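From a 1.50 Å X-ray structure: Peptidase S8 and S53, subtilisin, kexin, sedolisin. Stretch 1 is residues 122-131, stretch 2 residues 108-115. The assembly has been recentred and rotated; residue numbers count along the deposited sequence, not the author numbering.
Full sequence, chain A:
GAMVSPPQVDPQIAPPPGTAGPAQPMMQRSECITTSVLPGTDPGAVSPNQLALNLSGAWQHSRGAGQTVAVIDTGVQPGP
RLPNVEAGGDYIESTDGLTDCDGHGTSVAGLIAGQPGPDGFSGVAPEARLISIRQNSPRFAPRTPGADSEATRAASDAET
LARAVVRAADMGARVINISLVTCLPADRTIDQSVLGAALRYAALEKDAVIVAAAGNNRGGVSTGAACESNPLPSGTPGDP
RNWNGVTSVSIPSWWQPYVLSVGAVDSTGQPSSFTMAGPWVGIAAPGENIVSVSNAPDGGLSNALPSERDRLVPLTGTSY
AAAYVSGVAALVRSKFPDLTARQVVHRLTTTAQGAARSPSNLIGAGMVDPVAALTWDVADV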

ATOM      1  N   SER A 122     -10.070 -13.589   7.175  1.00  9.50           N
ATOM      2  CA  SER A 122     -10.306 -12.379   7.949  1.00  9.15           C
ATOM      3  C   SER A 122      -9.300 -11.317   7.557  1.00  8.42           C
ATOM      4  O   SER A 122      -8.148 -11.630   7.236  1.00  8.25           O
ATOM      5  CB  SER A 122     -10.147 -12.621   9.448  1.00  9.53           C
ATOM      6  OG  SER A 122     -10.389 -11.443  10.198  1.00  9.56           O
ATOM      7  N   GLY A 123      -9.724 -10.062   7.649  1.00  8.18           N
ATOM      8  CA  GLY A 123      -8.773  -8.971   7.657  1.00  7.66           C
ATOM      9  C   GLY A 123      -7.867  -9.017   8.871  1.00  7.64           C
ATOM     10  O   GLY A 123      -8.182  -9.669   9.883  1.00  8.11           O
ATOM     11  N   VAL A 124      -6.736  -8.319   8.796  1.00  7.27           N
ATOM     12  CA  VAL A 124      -5.812  -8.227   9.934  1.00  7.36           C
ATOM     13  C   VAL A 124      -6.464  -7.524  11.134  1.00  7.72           C
ATOM     14  O   VAL A 124      -6.258  -7.892  12.301  1.00  7.92           O
ATOM     15  CB  VAL A 124      -4.524  -7.472   9.530  1.00  7.01           C
ATOM     16  CG1 VAL A 124      -3.603  -7.255  10.725  1.00  7.16           C
ATOM     17  CG2 VAL A 124      -3.794  -8.227   8.442  1.00  6.88           C
ATOM     18  N   ALA A 125      -7.177  -6.450  10.822  1.00  7.82           N
ATOM     19  CA  ALA A 125      -7.713  -5.530  11.816  1.00  8.32           C
ATOM     20  C   ALA A 125      -9.213  -5.323  11.570  1.00  8.85           C
ATOM     21  O   ALA A 125      -9.650  -4.224  11.211  1.00  8.76           O
ATOM     22  CB  ALA A 125      -6.960  -4.194  11.715  1.00  7.94           C
ATOM     23  N   PRO A 126     -10.038  -6.354  11.832  1.00  9.73           N
ATOM     24  CA  PRO A 126     -11.433  -6.279  11.405  1.00 10.37           C
ATOM     25  C   PRO A 126     -12.255  -5.260  12.198  1.00 11.13           C
ATOM     26  O   PRO A 126     -13.345  -4.891  11.768  1.00 11.51           O
ATOM     27  CB  PRO A 126     -11.952  -7.706  11.616  1.00 10.77           C
ATOM     28  CG  PRO A 126     -10.957  -8.376  12.469  1.00 11.04           C
ATOM     29  CD  PRO A 126      -9.667  -7.660  12.386  1.00 10.15           C
ATOM     30  N   GLU A 127     -11.750  -4.808  13.346  1.00 11.75           N
ATOM     31  CA  GLU A 127     -12.469  -3.789  14.109  1.00 12.88           C
ATOM     32  C   GLU A 127     -12.037  -2.363  13.732  1.00 12.62           C
ATOM     33  O   GLU A 127     -12.607  -1.384  14.237  1.00 13.57           O
ATOM     34  CB  GLU A 127     -12.339  -4.038  15.613  1.00 14.11           C
ATOM     35  CG  GLU A 127     -13.087  -5.294  16.043  1.00 15.72           C
ATOM     36  CD  GLU A 127     -13.041  -5.524  17.533  1.00 17.68           C
ATOM     37  OE1 GLU A 127     -12.774  -4.570  18.271  1.00 19.31           O
ATOM     38  OE2 GLU A 127     -13.297  -6.654  17.976  1.00 20.55           O
ATOM     39  N   ALA A 128     -11.063  -2.233  12.844  1.00 12.17           N
ATOM     40  CA  ALA A 128     -10.701  -0.926  12.311  1.00 12.10           C
ATOM     41  C   ALA A 128     -11.757  -0.440  11.320  1.00 12.79           C
ATOM     42  O   ALA A 128     -12.542  -1.221  10.799  1.00 13.25           O
ATOM     43  CB  ALA A 128      -9.335  -0.986  11.664  1.00 11.55           C
ATOM     44  N   ARG A 129     -11.779   0.849  11.072  1.00 13.60           N
ATOM     45  CA  ARG A 129     -12.645   1.422  10.054  1.00 14.74           C
ATOM     46  C   ARG A 129     -11.785   1.833   8.886  1.00 12.75           C
ATOM     47  O   ARG A 129     -10.624   2.161   9.055  1.00 13.10           O
ATOM     48  CB  ARG A 129     -13.384   2.617  10.616  1.00 18.32           C
ATOM     49  CG  ARG A 129     -14.543   2.174  11.488  1.00 22.93           C
ATOM     50  CD  ARG A 129     -15.354   3.341  12.003  1.00 27.19           C
ATOM     51  NE  ARG A 129     -14.572   4.276  12.827  1.00 31.54           N
ATOM     52  CZ  ARG A 129     -13.956   5.382  12.395  1.00 35.02           C
ATOM     53  NH1 ARG A 129     -13.967   5.742  11.116  1.00 34.71           N
ATOM     54  NH2 ARG A 129     -13.305   6.145  13.276  1.00 38.39           N
ATOM     55  N   LEU A 130     -12.350   1.768   7.697  1.00 11.23           N
ATOM     56  CA  LEU A 130     -11.624   2.143   6.521  1.00 10.13           C
ATOM     57  C   LEU A 130     -12.230   3.393   5.914  1.00  9.58           C
ATOM     58  O   LEU A 130     -13.437   3.595   5.989  1.00 10.12           O
ATOM     59  CB  LEU A 130     -11.734   1.033   5.469  1.00 10.19           C
ATOM     60  CG  LEU A 130     -11.123  -0.292   5.898  1.00 10.59           C
ATOM     61  CD1 LEU A 130     -11.491  -1.366   4.885  1.00 11.03           C
ATOM     62  CD2 LEU A 130      -9.631  -0.158   6.058  1.00 10.65           C
ATOM     63  N   ILE A 131     -11.380   4.227   5.337  1.00  8.63           N
ATOM     64  CA  ILE A 131     -11.814   5.314   4.434  1.00  8.50           C
ATOM     65  C   ILE A 131     -11.243   4.996   3.062  1.00  7.66           C
ATOM     66  O   ILE A 131     -10.013   4.792   2.922  1.00  7.65           O
ATOM     67  CB  ILE A 131     -11.284   6.685   4.881  1.00  8.79           C
ATOM     68  CG1 ILE A 131     -11.817   7.050   6.257  1.00  9.46           C
ATOM     69  CG2 ILE A 131     -11.687   7.756   3.875  1.00  9.07           C
ATOM     70  CD1 ILE A 131     -11.031   8.165   6.903  1.00  9.81           C
TER
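Stretch 2 (108-115) VAGLIAGQ

The end of a helix leaves carbonyl groups without partners in the next turn, and a neighbouring loop can supply the missing donors, as stretch 1 does for stretch 2. Residues from Val 108 onward belong to a helix that enters from earlier in the chain; by Gly 114 and Gln 115 the backbone is extended, with phi/psi of -60/153° and -90/146°. Stretch 1 passes the helix end as a loop, makes a type I turn from Ala 125 to Ala 128, closed by Ala 128 N to Ala 125 O at 2.9 Å, and becomes a strand at Arg 129. Strand and helix run nearly antiparallel, at 155°, with axes 9.4 Å apart at closest approach, and the two stretches together bury 511 Å².

Three backbone hydrogen bonds fix the register. Val 124 N donates to Leu 111 O at 2.9 Å, Ala 125 N to Ile 112 O at 2.9 Å, and Gly 123 N to Gly 114 O at 2.8 Å. Such close docking of main chain on main chain leaves little room for side chains. Gly 123 CA lies 3.4 Å from Gly 110 O and 3.4 Å from Leu 111 O, and an ideal CB on Gly 123 would fall 2.3 Å from Gly 114 N, a clash. Gly 114 is confined from within its own stretch: a CB there would lie 2.6 Å from Gly 110 O.

Beyond the loop the contact becomes apolar. Leu 130 points its CA-to-CB bond toward the helix and, in the m,t rotamer (-63°, 171°), spreads its branches over it: CD1 reaches Ala 109 CB at 3.8 Å, while CD2 meets Ile 112 CG2 at 3.8 Å. Between them, Leu 130 CG rests 4.0 Å from Ala 113 CB. Ile 112 directs its CA-to-CB bond away, yet with chi1 of -63° (m) its CG2 branch still reaches Leu 130. The small side chain of Ala 113 also fits near the turn, its CB 3.3 Å from Ala 125 O and 4.4 Å from Ala 128 CB. Alternation along the strand turns Arg 129 away, so that it makes no contact here.

Gln 115 best illustrates a side chain that folds back. Its CA-to-CB bond points away from stretch 1, but chi1 and chi2 are both m (-61° and -57°), and this bent path returns the amide to the turn. There Gln 115 NE2 donates to Pro 126 O at 2.8 Å, with an almost linear angle of 177°, and makes a weak bond of 3.0 Å to Ala 113 O. The amide oxygen, Gln 115 OE1, accepts from a water at 2.7 Å, and that water also donates weakly to Pro 126 O at 3.3 Å. At the start of stretch 1, Ser 122 takes the t rotamer, which lets its OG donate to Gly 123 O at 2.8 Å.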

ATOM      1  N   VAL A 108      -7.208  -4.948  -1.395  1.00  5.75           N
ATOM      2  CA  VAL A 108      -6.354  -4.303  -0.387  1.00  5.69           C
ATOM      3  C   VAL A 108      -7.147  -4.034   0.906  1.00  5.76           C
ATOM      4  O   VAL A 108      -6.731  -4.395   2.002  1.00  5.92           O
ATOM      5  CB  VAL A 108      -5.756  -3.017  -0.991  1.00  5.62           C
ATOM      6  CG1 VAL A 108      -5.230  -2.077   0.078  1.00  5.54           C
ATOM      7  CG2 VAL A 108      -4.657  -3.336  -2.003  1.00  5.68           C
ATOM      8  N   ALA A 109      -8.320  -3.432   0.767  1.00  5.92           N
ATOM      9  CA  ALA A 109      -9.186  -3.140   1.908  1.00  6.09           C
ATOM     10  C   ALA A 109      -9.519  -4.426   2.675  1.00  6.26           C
ATOM     11  O   ALA A 109      -9.538  -4.466   3.909  1.00  6.58           O
ATOM     12  CB  ALA A 109     -10.456  -2.450   1.415  1.00  6.29           C
ATOM     13  N   GLY A 110      -9.799  -5.499   1.942  1.00  6.32           N
ATOM     14  CA  GLY A 110     -10.132  -6.753   2.570  1.00  6.56           C
ATOM     15  C   GLY A 110      -9.028  -7.297   3.450  1.00  6.51           C
ATOM     16  O   GLY A 110      -9.265  -7.795   4.555  1.00  6.72           O
ATOM     17  N   LEU A 111      -7.785  -7.199   2.985  1.00  6.28           N
ATOM     18  CA  LEU A 111      -6.667  -7.682   3.781  1.00  6.28           C
ATOM     19  C   LEU A 111      -6.515  -6.880   5.064  1.00  6.23           C
ATOM     20  O   LEU A 111      -6.125  -7.415   6.097  1.00  6.44           O
ATOM     21  CB  LEU A 111      -5.362  -7.662   2.989  1.00  6.12           C
ATOM     22  CG  LEU A 111      -5.254  -8.685   1.864  1.00  6.28           C
ATOM     23  CD1 LEU A 111      -3.919  -8.453   1.165  1.00  6.28           C
ATOM     24  CD2 LEU A 111      -5.357 -10.105   2.368  1.00  6.69           C
ATOM     25  N   ILE A 112      -6.768  -5.569   4.977  1.00  6.14           N
ATOM     26  CA  ILE A 112      -6.591  -4.656   6.100  1.00  6.31           C
ATOM     27  C   ILE A 112      -7.662  -4.890   7.162  1.00  6.69           C
ATOM     28  O   ILE A 112      -7.340  -5.044   8.317  1.00  6.76           O
ATOM     29  CB  ILE A 112      -6.581  -3.182   5.658  1.00  6.21           C
ATOM     30  CG1 ILE A 112      -5.390  -2.951   4.731  1.00  6.13           C
ATOM     31  CG2 ILE A 112      -6.541  -2.258   6.893  1.00  6.37           C
ATOM     32  CD1 ILE A 112      -5.384  -1.595   4.059  1.00  6.05           C
ATOM     33  N   ALA A 113      -8.930  -4.910   6.759  1.00  7.01           N
ATOM     34  CA  ALA A 113     -10.023  -4.892   7.739  1.00  7.70           C
ATOM     35  C   ALA A 113     -11.273  -5.583   7.223  1.00  8.06           C
ATOM     36  O   ALA A 113     -12.374  -5.337   7.727  1.00  8.71           O
ATOM     37  CB  ALA A 113     -10.341  -3.466   8.116  1.00  7.76           C
ATOM     38  N   GLY A 114     -11.120  -6.541   6.311  1.00  8.10           N
ATOM     39  CA  GLY A 114     -12.239  -7.416   5.960  1.00  8.54           C
ATOM     40  C   GLY A 114     -12.749  -8.211   7.169  1.00  9.24           C
ATOM     41  O   GLY A 114     -12.009  -8.482   8.105  1.00  9.17           O
ATOM     42  N   GLN A 115     -14.017  -8.579   7.122  1.00  9.97           N
ATOM     43  CA  GLN A 115     -14.655  -9.226   8.252  1.00 11.05           C
ATOM     44  C   GLN A 115     -14.507 -10.724   8.186  1.00 11.77           C
ATOM     45  O   GLN A 115     -14.516 -11.314   7.102  1.00 11.91           O
ATOM     46  CB  GLN A 115     -16.129  -8.861   8.302  1.00 11.47           C
ATOM     47  CG  GLN A 115     -16.369  -7.378   8.475  1.00 11.46           C
ATOM     48  CD  GLN A 115     -15.683  -6.861   9.718  1.00 11.51           C
ATOM     49  OE1 GLN A 115     -16.054  -7.265  10.846  1.00 12.96           O
ATOM     50  NE2 GLN A 115     -14.691  -5.995   9.541  1.00 11.15           N
TER
HETATM   51  O   HOH W   1      -5.958 -10.431   6.033  1.00  9.14           O
HETATM   52  O   HOH W   2     -15.277  -7.031  13.438  1.00 23.85           O